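Local coordinates for protein Sqt1 (Chaetomium thermophilum, PDB 4ZOY) that probably acts as a WD40-repeat chaperone in ribosome biogenesis, capturing a newly made ribosomal protein while it is still being translated, at residues Thr260-Val264 with Ile275-Arg280; Asp201-Leu205 with Val216-Val222; Gly402-Asp408 with Gly440-Lys446. All coordinates share one frame; numbering follows the deposited sequence.

Contact 1: Thr260-Val264 with Ile275-Arg280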
ATOM      1  N   THR A 260      -9.183   0.885 -14.878  1.00 16.64           N
ATOM      2  CA  THR A 260      -9.188   0.314 -16.226  1.00 18.44           C
ATOM      3  C   THR A 260      -7.790  -0.005 -16.729  1.00 20.80           C
ATOM      4  O   THR A 260      -7.629  -0.554 -17.816  1.00 20.15           O
ATOM      5  CB  THR A 260      -9.826   1.264 -17.241  1.00 23.14           C
ATOM      6  OG1 THR A 260      -9.061   2.473 -17.290  1.00 24.22           O
ATOM      7  CG2 THR A 260     -11.265   1.575 -16.862  1.00 25.03           C
ATOM      8  N   GLY A 261      -6.777   0.375 -15.957  1.00 15.69           N
ATOM      9  CA  GLY A 261      -5.403   0.245 -16.387  1.00 17.32           C
ATOM     10  C   GLY A 261      -4.949   1.263 -17.421  1.00 16.20           C
ATOM     11  O   GLY A 261      -3.852   1.148 -17.955  1.00 18.51           O
ATOM     12  N   ALA A 262      -5.771   2.273 -17.685  1.00 16.76           N
ATOM     13  CA  ALA A 262      -5.465   3.236 -18.747  1.00 17.92           C
ATOM     14  C   ALA A 262      -4.400   4.258 -18.372  1.00 15.92           C
ATOM     15  O   ALA A 262      -3.708   4.782 -19.238  1.00 17.09           O
ATOM     16  CB  ALA A 262      -6.742   3.967 -19.177  1.00 20.45           C
ATOM     17  N   VAL A 263      -4.285   4.573 -17.082  1.00 14.80           N
ATOM     18  CA  VAL A 263      -3.265   5.526 -16.656  1.00 15.29           C
ATOM     19  C   VAL A 263      -2.602   5.110 -15.364  1.00 14.73           C
ATOM     20  O   VAL A 263      -3.152   4.337 -14.576  1.00 14.66           O
ATOM     21  CB  VAL A 263      -3.825   6.972 -16.464  1.00 17.51           C
ATOM     22  CG1 VAL A 263      -4.520   7.466 -17.733  1.00 18.22           C
ATOM     23  CG2 VAL A 263      -4.781   7.036 -15.301  1.00 17.29           C
ATOM     24  N   VAL A 264      -1.415   5.662 -15.163  1.00 14.00           N
ATOM     25  CA  VAL A 264      -0.723   5.559 -13.893  1.00 13.71           C
ATOM     26  C   VAL A 264      -0.529   6.969 -13.337  1.00 15.69           C
ATOM     27  O   VAL A 264      -0.238   7.907 -14.089  1.00 15.56           O
ATOM     28  CB  VAL A 264       0.633   4.811 -14.045  1.00 14.37           C
ATOM     29  CG1 VAL A 264       1.541   5.497 -15.067  1.00 17.45           C
ATOM     30  CG2 VAL A 264       1.335   4.666 -12.702  1.00 14.18           C
ATOM     31  N   ILE A 275       0.168  12.345 -14.269  1.00 14.49           N
ATOM     32  CA  ILE A 275      -0.697  11.307 -14.834  1.00 13.47           C
ATOM     33  C   ILE A 275      -0.119  10.882 -16.182  1.00 16.41           C
ATOM     34  O   ILE A 275       0.062  11.721 -17.064  1.00 16.87           O
ATOM     35  CB  ILE A 275      -2.148  11.796 -15.029  1.00 14.18           C
ATOM     36  CG1 ILE A 275      -2.673  12.444 -13.744  1.00 14.43           C
ATOM     37  CG2 ILE A 275      -3.047  10.637 -15.466  1.00 14.96           C
ATOM     38  CD1 ILE A 275      -2.658  11.529 -12.514  1.00 13.99           C
ATOM     39  N   VAL A 276       0.168   9.588 -16.333  1.00 14.35           N
ATOM     40  CA  VAL A 276       0.830   9.066 -17.530  1.00 16.39           C
ATOM     41  C   VAL A 276      -0.008   7.956 -18.147  1.00 16.26           C
ATOM     42  O   VAL A 276      -0.544   7.105 -17.440  1.00 16.28           O
ATOM     43  CB  VAL A 276       2.239   8.532 -17.205  1.00 15.18           C
ATOM     44  CG1 VAL A 276       2.905   7.952 -18.446  1.00 18.75           C
ATOM     45  CG2 VAL A 276       3.107   9.637 -16.622  1.00 17.43           C
ATOM     46  N   GLY A 277      -0.137   7.966 -19.471  1.00 15.38           N
ATOM     47  CA  GLY A 277      -0.901   6.929 -20.142  1.00 19.55           C
ATOM     48  C   GLY A 277      -0.189   5.583 -20.210  1.00 13.38           C
ATOM     49  O   GLY A 277       1.039   5.513 -20.325  1.00 16.70           O
ATOM     50  N   LEU A 278      -0.985   4.523 -20.137  1.00 14.93           N
ATOM     51  CA  LEU A 278      -0.495   3.150 -20.271  1.00 17.58           C
ATOM     52  C   LEU A 278      -1.137   2.488 -21.474  1.00 19.63           C
ATOM     53  O   LEU A 278      -2.257   2.836 -21.839  1.00 24.06           O
ATOM     54  CB  LEU A 278      -0.826   2.332 -19.027  1.00 15.78           C
ATOM     55  CG  LEU A 278      -0.230   2.797 -17.705  1.00 16.44           C
ATOM     56  CD1 LEU A 278      -0.776   1.880 -16.611  1.00 18.34           C
ATOM     57  CD2 LEU A 278       1.292   2.794 -17.751  1.00 17.70           C
ATOM     58  N   PRO A 279      -0.450   1.508 -22.073  1.00 19.03           N
ATOM     59  CA  PRO A 279      -1.123   0.720 -23.110  1.00 20.78           C
ATOM     60  C   PRO A 279      -2.120  -0.252 -22.489  1.00 23.20           C
ATOM     61  O   PRO A 279      -1.893  -0.739 -21.385  1.00 26.16           O
ATOM     62  CB  PRO A 279       0.034  -0.027 -23.773  1.00 22.51           C
ATOM     63  CG  PRO A 279       0.987  -0.267 -22.634  1.00 19.03           C
ATOM     64  CD  PRO A 279       0.911   1.012 -21.802  1.00 19.77           C
ATOM     65  N   ARG A 280      -3.213  -0.534 -23.190  1.00 39.73           N
ATOM     66  CA  ARG A 280      -4.181  -1.507 -22.695  1.00 39.88           C
ATOM     67  C   ARG A 280      -3.810  -2.894 -23.228  1.00 34.22           C
ATOM     68  O   ARG A 280      -3.559  -3.054 -24.418  1.00 40.17           O
ATOM     69  CB  ARG A 280      -5.599  -1.113 -23.106  1.00 47.30           C
ATOM     70  CG  ARG A 280      -6.629  -1.281 -21.994  1.00 49.51           C
ATOM     71  CD  ARG A 280      -6.522  -0.168 -20.954  1.00 47.49           C
ATOM     72  NE  ARG A 280      -6.352   1.155 -21.554  1.00 52.80           N
ATOM     73  CZ  ARG A 280      -7.333   1.862 -22.109  1.00 56.28           C
ATOM     74  NH1 ARG A 280      -8.570   1.381 -22.134  1.00 57.16           N
ATOM     75  NH2 ARG A 280      -7.079   3.059 -22.628  1.00 50.49           N
TER
HETATM   76  O   HOH W   1      -2.822  -1.142 -18.898  1.00 23.99           O
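The guanidinium of Arg-280 lies against the methyl group of Ala-262, whose CB sits 3.4 Å above one face of the plane, offset toward its rim. NH2 and CZ are the atoms nearest to that methyl group. Bends at chi2 and chi3 bring the end of the arginine chain back to the 260-262 loop, and CD passes 3.3 Å from Thr-260 O. This is apolar contact with the flat side of a charged group, with no bond from the guanidinium to the opposing segment.

Beyond this loop end the backbones pair as an antiparallel beta ladder. Val-264 and Val-276 form the hydrogen-bonded pair: Val-264 N to Val-276 O and Val-276 N to Val-264 O are both 2.8 Å and nearly straight. Val-263 faces Gly-277 in the adjoining non-hydrogen-bonded pair. Where the strands end, Leu-278 N still reaches Ala-262 O at 2.9 Å, but from above the carbonyl plane. Further on, a water donates to both Gly-261 O and Pro-279 O, continuing the link where direct pairing has stopped.

Val-264 holds CG1 between its backbone N and carbonyl carbon (chi1 57°), which sets this methyl 3.8 Å from Val-276 CB and equally close to Leu-278 CD2. On the other face of the ladder, Val-263 CB packs on Ile-275 CG2.

The two segments belong to the middle strands, 263-268 and 273-277, of one propeller blade. Val-264 and Leu-278 rest on Val-257 of strand 252-257, Ile-275 bonds through its backbone to strand 320-324, and Val-276 packs against strand 235-239 of the preceding blade.

Contact 2: Asp201-Leu205 with Val216-Val222; sequences DGLLL and VYDVFGV
A beta hairpin contact joins 201-205 to 216-222 at one end of strands 204-209 and 214-218, the middle strands of a WD40 propeller blade. Leu-205 and Tyr-217 make its hydrogen-bonded antiparallel pair: Tyr-217 N reaches Leu-205 O at 2.8 Å, and Leu-205 N meets Tyr-217 O at 3.1 Å on a lone pair in the carbonyl plane. Past this pair a weak bond from Val-219 N to Leu-203 O marks where the chains diverge.

The side chain of Leu-205 is wedged between two partners. Its CB touches Val-219 CG2 at 3.7 Å, while CG and CD2 approach CD2 of the Tyr-217 ring, the two side chains crossing at a slant. The tyrosine's CG stands beside its own N and opposite the carbonyl carbon (chi1 -46°), which brings ring atom CD2 within 3.1 Å of Leu-205 O. Farther out, Tyr-217 OH is hydrogen-bonded to Thr-207 OG1 and the ring stacks with Tyr-186; its place before Asp-218 matches the tryptophan of the WD signature. An alanine here is likely to leave Thr-207 without its hydroxyl mate and open a gap beside Leu-205.

Around the type I turn from Asp-218 to Gly-221, Phe-220 presents its edge to Gly-202 O, with CE2 3.2 Å away, and Val-219 CG1 lies over the centre of one ring face. Leu-203 CD2 fills in between Phe-220 and Val-222.

A water links the turn to Leu-203, donating to Leu-203 O and Asp-218 OD1 and accepting from Phe-220 N; the carboxylate is held mainly by Ala-223 N at OD1 and Ala-224 N at OD2. Gly-202 O, by contrast, is buried with no polar partner, so the aromatic edge of Phe-220 is probably a modest electrostatic substitute for the missing donor.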
ATOM      1  N   ASP A 201      -5.091  -5.804 -14.255  1.00 14.64           N
ATOM      2  CA  ASP A 201      -4.985  -7.118 -14.891  1.00 15.71           C
ATOM      3  C   ASP A 201      -3.701  -7.857 -14.504  1.00 16.90           C
ATOM      4  O   ASP A 201      -3.475  -8.988 -14.929  1.00 16.93           O
ATOM      5  CB  ASP A 201      -5.105  -7.012 -16.424  1.00 16.31           C
ATOM      6  CG  ASP A 201      -3.980  -6.225 -17.079  1.00 16.61           C
ATOM      7  OD1 ASP A 201      -2.974  -5.875 -16.431  1.00 15.65           O
ATOM      8  OD2 ASP A 201      -4.105  -5.950 -18.302  1.00 19.34           O
ATOM      9  N   GLY A 202      -2.870  -7.226 -13.680  1.00 14.16           N
ATOM     10  CA  GLY A 202      -1.651  -7.857 -13.205  1.00 14.70           C
ATOM     11  C   GLY A 202      -0.561  -8.043 -14.246  1.00 14.99           C
ATOM     12  O   GLY A 202       0.421  -8.736 -13.987  1.00 15.40           O
ATOM     13  N   LEU A 203      -0.704  -7.441 -15.424  1.00 13.70           N
ATOM     14  CA  LEU A 203       0.295  -7.625 -16.474  1.00 14.59           C
ATOM     15  C   LEU A 203       1.405  -6.580 -16.457  1.00 13.44           C
ATOM     16  O   LEU A 203       2.497  -6.809 -16.973  1.00 15.66           O
ATOM     17  CB  LEU A 203      -0.367  -7.627 -17.854  1.00 15.65           C
ATOM     18  CG  LEU A 203      -1.307  -8.790 -18.111  1.00 17.54           C
ATOM     19  CD1 LEU A 203      -1.923  -8.674 -19.495  1.00 18.67           C
ATOM     20  CD2 LEU A 203      -0.549 -10.110 -17.961  1.00 21.00           C
ATOM     21  N   LEU A 204       1.117  -5.422 -15.870  1.00 13.95           N
ATOM     22  CA  LEU A 204       2.073  -4.331 -15.790  1.00 14.62           C
ATOM     23  C   LEU A 204       2.383  -4.012 -14.336  1.00 13.43           C
ATOM     24  O   LEU A 204       1.503  -4.097 -13.474  1.00 15.00           O
ATOM     25  CB  LEU A 204       1.520  -3.074 -16.486  1.00 13.89           C
ATOM     26  CG  LEU A 204       1.263  -3.247 -17.980  1.00 14.58           C
ATOM     27  CD1 LEU A 204       0.647  -1.964 -18.541  1.00 17.71           C
ATOM     28  CD2 LEU A 204       2.567  -3.593 -18.679  1.00 16.91           C
ATOM     29  N   LEU A 205       3.623  -3.630 -14.078  1.00 13.22           N
ATOM     30  CA  LEU A 205       4.054  -3.238 -12.742  1.00 13.24           C
ATOM     31  C   LEU A 205       4.714  -1.873 -12.834  1.00 13.54           C
ATOM     32  O   LEU A 205       5.752  -1.724 -13.475  1.00 13.88           O
ATOM     33  CB  LEU A 205       5.022  -4.276 -12.161  1.00 13.20           C
ATOM     34  CG  LEU A 205       5.674  -3.943 -10.826  1.00 12.78           C
ATOM     35  CD1 LEU A 205       4.629  -3.828  -9.711  1.00 14.91           C
ATOM     36  CD2 LEU A 205       6.712  -4.998 -10.496  1.00 15.85           C
ATOM     37  N   VAL A 216       7.428   1.146 -16.031  1.00 14.58           N
ATOM     38  CA  VAL A 216       6.279   0.267 -15.992  1.00 15.34           C
ATOM     39  C   VAL A 216       6.645  -1.015 -16.734  1.00 15.71           C
ATOM     40  O   VAL A 216       6.745  -1.025 -17.960  1.00 17.34           O
ATOM     41  CB  VAL A 216       5.036   0.927 -16.610  1.00 15.34           C
ATOM     42  CG1 VAL A 216       3.844   0.003 -16.467  1.00 16.29           C
ATOM     43  CG2 VAL A 216       4.749   2.275 -15.921  1.00 16.89           C
ATOM     44  N   TYR A 217       6.854  -2.088 -15.969  1.00 14.52           N
ATOM     45  CA  TYR A 217       7.442  -3.314 -16.508  1.00 15.32           C
ATOM     46  C   TYR A 217       6.426  -4.239 -17.124  1.00 15.12           C
ATOM     47  O   TYR A 217       5.346  -4.464 -16.579  1.00 15.35           O
ATOM     48  CB  TYR A 217       8.203  -4.080 -15.422  1.00 14.33           C
ATOM     49  CG  TYR A 217       9.094  -3.204 -14.584  1.00 15.46           C
ATOM     50  CD1 TYR A 217      10.327  -2.761 -15.053  1.00 17.27           C
ATOM     51  CD2 TYR A 217       8.689  -2.812 -13.319  1.00 16.10           C
ATOM     52  CE1 TYR A 217      11.129  -1.940 -14.270  1.00 16.63           C
ATOM     53  CE2 TYR A 217       9.474  -2.002 -12.538  1.00 16.32           C
ATOM     54  CZ  TYR A 217      10.692  -1.569 -13.013  1.00 15.10           C
ATOM     55  OH  TYR A 217      11.456  -0.753 -12.218  1.00 18.55           O
ATOM     56  N   ASP A 218       6.807  -4.792 -18.272  1.00 16.77           N
ATOM     57  CA  ASP A 218       6.058  -5.843 -18.955  1.00 15.87           C
ATOM     58  C   ASP A 218       6.372  -7.203 -18.332  1.00 15.20           C
ATOM     59  O   ASP A 218       7.139  -7.991 -18.896  1.00 16.45           O
ATOM     60  CB  ASP A 218       6.416  -5.841 -20.445  1.00 14.42           C
ATOM     61  CG  ASP A 218       5.669  -6.894 -21.242  1.00 15.82           C
ATOM     62  OD1 ASP A 218       4.501  -7.181 -20.927  1.00 15.84           O
ATOM     63  OD2 ASP A 218       6.267  -7.412 -22.213  1.00 16.96           O
ATOM     64  N   VAL A 219       5.785  -7.470 -17.170  1.00 14.62           N
ATOM     65  CA  VAL A 219       6.292  -8.533 -16.304  1.00 14.50           C
ATOM     66  C   VAL A 219       6.192  -9.926 -16.938  1.00 14.58           C
ATOM     67  O   VAL A 219       7.087 -10.766 -16.754  1.00 15.55           O
ATOM     68  CB  VAL A 219       5.550  -8.518 -14.956  1.00 15.34           C
ATOM     69  CG1 VAL A 219       5.898  -9.745 -14.122  1.00 15.87           C
ATOM     70  CG2 VAL A 219       5.919  -7.242 -14.199  1.00 16.73           C
ATOM     71  N   PHE A 220       5.124 -10.167 -17.687  1.00 14.56           N
ATOM     72  CA  PHE A 220       4.888 -11.497 -18.244  1.00 14.59           C
ATOM     73  C   PHE A 220       5.041 -11.566 -19.757  1.00 14.74           C
ATOM     74  O   PHE A 220       4.646 -12.558 -20.366  1.00 16.06           O
ATOM     75  CB  PHE A 220       3.509 -11.987 -17.818  1.00 15.81           C
ATOM     76  CG  PHE A 220       3.346 -12.071 -16.322  1.00 16.23           C
ATOM     77  CD1 PHE A 220       3.943 -13.088 -15.595  1.00 17.51           C
ATOM     78  CD2 PHE A 220       2.633 -11.103 -15.642  1.00 14.18           C
ATOM     79  CE1 PHE A 220       3.811 -13.147 -14.210  1.00 17.06           C
ATOM     80  CE2 PHE A 220       2.492 -11.156 -14.259  1.00 14.55           C
ATOM     81  CZ  PHE A 220       3.084 -12.172 -13.539  1.00 18.01           C
ATOM     82  N   GLY A 221       5.614 -10.522 -20.354  1.00 14.27           N
ATOM     83  CA  GLY A 221       6.016 -10.570 -21.755  1.00 15.51           C
ATOM     84  C   GLY A 221       4.904 -10.290 -22.750  1.00 16.14           C
ATOM     85  O   GLY A 221       5.115 -10.378 -23.970  1.00 16.87           O
ATOM     86  N   VAL A 222       3.711  -9.967 -22.259  1.00 15.00           N
ATOM     87  CA  VAL A 222       2.574  -9.764 -23.144  1.00 15.24           C
ATOM     88  C   VAL A 222       2.766  -8.522 -24.009  1.00 17.55           C
ATOM     89  O   VAL A 222       2.516  -8.554 -25.224  1.00 18.16           O
ATOM     90  CB  VAL A 222       1.266  -9.655 -22.353  1.00 17.97           C
ATOM     91  CG1 VAL A 222       0.105  -9.289 -23.273  1.00 18.03           C
ATOM     92  CG2 VAL A 222       0.985 -10.976 -21.639  1.00 17.64           C
TER
HETATM   93  O   HOH W   2       3.078  -8.594 -19.022  1.00 15.86           O

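Contact 3: Gly402-Asp408 with Gly440-Lys446; sequences GVVRRWD and GLVKEWK
Arg-405 and Glu-444 run side by side across the third and fourth strands of a WD40 propeller blade, 404-408 and 441-445, and close a salt bridge. Both NE, at 2.7 Å, and NH2, at 3.0 Å, grip the same oxygen, Glu-444 OE2, which lies in the guanidinium plane although the carboxylate is turned 44° from it. Val-403 CG1 sits over the centre of one guanidinium face, and Asp-401 OD2 takes NH1 in a second salt bridge, so the group is fixed on several sides.

Next to this pair, Leu-441 crosses Trp-407. With its CG opposite the backbone N (chi1 -179°), the leucine brings CD1 over the six-membered ring, 3.9 Å from the centroid and almost on the ring normal, a CH-pi contact. The same methyl touches Arg-405 CD. Trp-407 NE1 is bonded to Ser-397 OG, the tryptophan-to-serine link familiar from WD40 blades, with Asp-408 completing the WD dipeptide.

On the opposite face of the sheet, Trp-445 CH2 stands 4.0 Å above the centre of the Arg-406 guanidinium. The planes are 67° apart, so one ring atom, CH2, meets the flat face, and the two groups do not stack. Thr-396 OG1, in the same blade, holds Arg-406 NE, while Gly-466 O at Arg-406 NH2 and Glu-482 O at Trp-445 NE1 belong to the next blade.

The backbone between these faces contains a classic beta bulge, in which Val-442 and Lys-443 together oppose Arg-406. Arg-406 O accepts from both: a bond of 2.8 Å from Val-442 N and a weak one of 3.4 Å from Lys-443 N.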
ATOM      1  N   GLY A 402      -1.834  10.561  14.606  1.00 15.45           N
ATOM      2  CA  GLY A 402      -2.285   9.447  15.419  1.00 17.70           C
ATOM      3  C   GLY A 402      -3.744   9.083  15.227  1.00 14.84           C
ATOM      4  O   GLY A 402      -4.286   8.290  15.996  1.00 14.23           O
ATOM      5  N   VAL A 403      -4.369   9.633  14.188  1.00 15.17           N
ATOM      6  CA  VAL A 403      -5.800   9.435  13.970  1.00 14.39           C
ATOM      7  C   VAL A 403      -6.066   8.730  12.640  1.00 13.59           C
ATOM      8  O   VAL A 403      -5.319   8.903  11.670  1.00 15.27           O
ATOM      9  CB  VAL A 403      -6.553  10.781  14.011  1.00 15.20           C
ATOM     10  CG1 VAL A 403      -8.052  10.569  13.964  1.00 15.88           C
ATOM     11  CG2 VAL A 403      -6.175  11.549  15.289  1.00 17.08           C
ATOM     12  N   VAL A 404      -7.099   7.893  12.627  1.00 12.88           N
ATOM     13  CA  VAL A 404      -7.625   7.305  11.398  1.00 12.61           C
ATOM     14  C   VAL A 404      -8.949   7.987  11.106  1.00 15.24           C
ATOM     15  O   VAL A 404      -9.761   8.196  12.007  1.00 14.82           O
ATOM     16  CB  VAL A 404      -7.828   5.785  11.525  1.00 13.60           C
ATOM     17  CG1 VAL A 404      -8.343   5.198  10.205  1.00 14.04           C
ATOM     18  CG2 VAL A 404      -6.539   5.116  11.946  1.00 16.94           C
ATOM     19  N   ARG A 405      -9.165   8.367   9.853  1.00 14.32           N
ATOM     20  CA  ARG A 405     -10.397   9.053   9.492  1.00 12.88           C
ATOM     21  C   ARG A 405     -11.047   8.428   8.278  1.00 13.39           C
ATOM     22  O   ARG A 405     -10.392   7.756   7.489  1.00 14.52           O
ATOM     23  CB  ARG A 405     -10.131  10.543   9.242  1.00 15.07           C
ATOM     24  CG  ARG A 405      -9.749  11.304  10.506  1.00 15.52           C
ATOM     25  CD  ARG A 405      -9.756  12.815  10.355  1.00 16.14           C
ATOM     26  NE  ARG A 405      -9.587  13.412  11.681  1.00 17.40           N
ATOM     27  CZ  ARG A 405      -8.410  13.721  12.210  1.00 16.39           C
ATOM     28  NH1 ARG A 405      -7.292  13.544  11.523  1.00 15.02           N
ATOM     29  NH2 ARG A 405      -8.349  14.220  13.444  1.00 20.43           N
ATOM     30  N   ARG A 406     -12.352   8.641   8.136  1.00 14.03           N
ATOM     31  CA  ARG A 406     -13.003   8.206   6.917  1.00 14.26           C
ATOM     32  C   ARG A 406     -13.801   9.363   6.359  1.00 17.71           C
ATOM     33  O   ARG A 406     -14.437  10.124   7.104  1.00 16.18           O
ATOM     34  CB  ARG A 406     -13.883   7.002   7.141  1.00 17.11           C
ATOM     35  CG  ARG A 406     -14.428   6.518   5.801  1.00 20.91           C
ATOM     36  CD  ARG A 406     -15.038   5.203   5.934  1.00 19.08           C
ATOM     37  NE  ARG A 406     -14.080   4.159   6.246  1.00 16.34           N
ATOM     38  CZ  ARG A 406     -14.435   2.984   6.749  1.00 15.37           C
ATOM     39  NH1 ARG A 406     -15.717   2.752   7.040  1.00 18.12           N
ATOM     40  NH2 ARG A 406     -13.540   2.050   6.968  1.00 16.91           N
ATOM     41  N   TRP A 407     -13.740   9.485   5.039  1.00 15.73           N
ATOM     42  CA  TRP A 407     -14.233  10.645   4.325  1.00 15.66           C
ATOM     43  C   TRP A 407     -15.234  10.238   3.270  1.00 15.76           C
ATOM     44  O   TRP A 407     -15.060   9.216   2.596  1.00 16.38           O
ATOM     45  CB  TRP A 407     -13.085  11.394   3.650  1.00 15.61           C
ATOM     46  CG  TRP A 407     -11.933  11.675   4.547  1.00 15.17           C
ATOM     47  CD1 TRP A 407     -10.844  10.884   4.755  1.00 16.27           C
ATOM     48  CD2 TRP A 407     -11.750  12.840   5.348  1.00 15.78           C
ATOM     49  NE1 TRP A 407      -9.989  11.489   5.641  1.00 13.07           N
ATOM     50  CE2 TRP A 407     -10.527  12.687   6.029  1.00 14.58           C
ATOM     51  CE3 TRP A 407     -12.512  13.992   5.572  1.00 17.80           C
ATOM     52  CZ2 TRP A 407     -10.040  13.646   6.906  1.00 17.16           C
ATOM     53  CZ3 TRP A 407     -12.028  14.945   6.441  1.00 19.16           C
ATOM     54  CH2 TRP A 407     -10.804  14.768   7.097  1.00 17.96           C
ATOM     55  N   ASP A 408     -16.272  11.056   3.147  1.00 15.57           N
ATOM     56  CA  ASP A 408     -17.250  10.984   2.069  1.00 15.42           C
ATOM     57  C   ASP A 408     -16.817  11.986   1.006  1.00 14.76           C
ATOM     58  O   ASP A 408     -16.851  13.194   1.234  1.00 17.31           O
ATOM     59  CB  ASP A 408     -18.647  11.293   2.645  1.00 15.92           C
ATOM     60  CG  ASP A 408     -19.712  11.552   1.590  1.00 17.60           C
ATOM     61  OD1 ASP A 408     -19.495  11.346   0.380  1.00 16.38           O
ATOM     62  OD2 ASP A 408     -20.811  11.967   2.024  1.00 19.81           O
ATOM     63  N   GLY A 440     -16.874  16.616   4.904  1.00 30.77           N
ATOM     64  CA  GLY A 440     -17.123  15.279   4.398  1.00 27.16           C
ATOM     65  C   GLY A 440     -16.562  14.239   5.356  1.00 22.35           C
ATOM     66  O   GLY A 440     -16.462  13.066   5.029  1.00 20.61           O
ATOM     67  N   LEU A 441     -16.178  14.669   6.552  1.00 21.41           N
ATOM     68  CA  LEU A 441     -15.711  13.717   7.552  1.00 19.45           C
ATOM     69  C   LEU A 441     -16.857  12.848   8.076  1.00 21.36           C
ATOM     70  O   LEU A 441     -17.858  13.368   8.579  1.00 25.97           O
ATOM     71  CB  LEU A 441     -15.031  14.447   8.712  1.00 19.62           C
ATOM     72  CG  LEU A 441     -14.476  13.556   9.827  1.00 21.61           C
ATOM     73  CD1 LEU A 441     -13.391  12.612   9.305  1.00 19.68           C
ATOM     74  CD2 LEU A 441     -13.928  14.424  10.952  1.00 29.75           C
ATOM     75  N   VAL A 442     -16.703  11.531   7.964  1.00 16.64           N
ATOM     76  CA  VAL A 442     -17.731  10.576   8.362  1.00 17.01           C
ATOM     77  C   VAL A 442     -17.456  10.010   9.745  1.00 21.53           C
ATOM     78  O   VAL A 442     -18.362   9.905  10.578  1.00 23.36           O
ATOM     79  CB  VAL A 442     -17.830   9.392   7.367  1.00 25.64           C
ATOM     80  CG1 VAL A 442     -18.751   8.306   7.909  1.00 30.54           C
ATOM     81  CG2 VAL A 442     -18.291   9.868   5.998  1.00 24.37           C
ATOM     82  N   LYS A 443     -16.199   9.643   9.987  1.00 18.67           N
ATOM     83  CA  LYS A 443     -15.828   9.064  11.267  1.00 19.95           C
ATOM     84  C   LYS A 443     -14.348   9.303  11.568  1.00 19.52           C
ATOM     85  O   LYS A 443     -13.534   9.446  10.657  1.00 17.59           O
ATOM     86  CB  LYS A 443     -16.160   7.568  11.269  1.00 28.03           C
ATOM     87  CG  LYS A 443     -15.808   6.821  12.549  1.00 26.25           C
ATOM     88  CD  LYS A 443     -16.854   6.960  13.635  1.00 39.72           C
ATOM     89  CE  LYS A 443     -16.561   5.998  14.787  1.00 36.27           C
ATOM     90  NZ  LYS A 443     -15.539   6.516  15.748  1.00 35.48           N
ATOM     91  N   GLU A 444     -14.023   9.396  12.858  1.00 18.29           N
ATOM     92  CA  GLU A 444     -12.658   9.520  13.356  1.00 19.16           C
ATOM     93  C   GLU A 444     -12.420   8.429  14.377  1.00 19.76           C
ATOM     94  O   GLU A 444     -13.289   8.181  15.215  1.00 20.67           O
ATOM     95  CB  GLU A 444     -12.413  10.855  14.055  1.00 26.06           C
ATOM     96  CG  GLU A 444     -12.530  12.098  13.252  1.00 35.35           C
ATOM     97  CD  GLU A 444     -12.157  13.302  14.095  1.00 25.04           C
ATOM     98  OE1 GLU A 444     -12.718  13.456  15.207  1.00 33.25           O
ATOM     99  OE2 GLU A 444     -11.289  14.067  13.668  1.00 23.68           O
ATOM    100  N   TRP A 445     -11.244   7.810  14.341  1.00 14.68           N
ATOM    101  CA  TRP A 445     -10.875   6.810  15.326  1.00 16.65           C
ATOM    102  C   TRP A 445      -9.583   7.206  15.998  1.00 15.25           C
ATOM    103  O   TRP A 445      -8.536   7.314  15.340  1.00 15.79           O
ATOM    104  CB  TRP A 445     -10.713   5.438  14.683  1.00 13.75           C
ATOM    105  CG  TRP A 445     -11.971   4.847  14.118  1.00 14.96           C
ATOM    106  CD1 TRP A 445     -12.898   4.109  14.791  1.00 17.22           C
ATOM    107  CD2 TRP A 445     -12.394   4.883  12.748  1.00 16.15           C
ATOM    108  NE1 TRP A 445     -13.894   3.699  13.929  1.00 17.13           N
ATOM    109  CE2 TRP A 445     -13.604   4.160  12.671  1.00 15.83           C
ATOM    110  CE3 TRP A 445     -11.876   5.463  11.584  1.00 15.76           C
ATOM    111  CZ2 TRP A 445     -14.303   4.000  11.479  1.00 16.71           C
ATOM    112  CZ3 TRP A 445     -12.587   5.301  10.384  1.00 15.08           C
ATOM    113  CH2 TRP A 445     -13.783   4.578  10.353  1.00 17.81           C
ATOM    114  N   LYS A 446      -9.651   7.380  17.318  1.00 15.78           N
ATOM    115  CA  LYS A 446      -8.498   7.822  18.095  1.00 16.18           C
ATOM    116  C   LYS A 446      -8.004   6.698  18.992  1.00 15.23           C
ATOM    117  O   LYS A 446      -8.740   5.758  19.274  1.00 17.64           O
ATOM    118  CB  LYS A 446      -8.869   9.056  18.919  1.00 19.97           C
ATOM    119  CG  LYS A 446      -9.324  10.231  18.074  1.00 21.95           C
ATOM    120  CD  LYS A 446      -9.704  11.432  18.939  1.00 26.86           C
ATOM    121  CE  LYS A 446     -10.088  12.625  18.078  1.00 36.84           C
ATOM    122  NZ  LYS A 446     -10.513  13.786  18.906  1.00 40.33           N
TER
HETATM  123  O   HOH W   3      -5.904   6.060  16.184  1.00 16.54           O
HETATM  124  O   HOH W   4      -9.385  15.382  16.050  1.00 39.98           O

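Overall arrangement
The three contacts come in series along the chain: contact 2, then contact 1, then contact 3. Each lies within one four-stranded antiparallel sheet, and the eight such sheets form the blades of a beta propeller. Contacts 1 and 2 pair the middle strands of consecutive blades; their centres are 12 Å apart and they touch, Leu-278 CD2 meeting Val-216 CG2 at 3.9 Å. Contact 3 pairs the third strand of a later blade with its outermost fourth strand, its centre about 35 Å from that of contact 2, on the opposite side of the chain's centre. The sheet that follows it combines strand 9-11 with strands 457-461, 468-473 and 478-482, so the chain's first and last parts close the ring together.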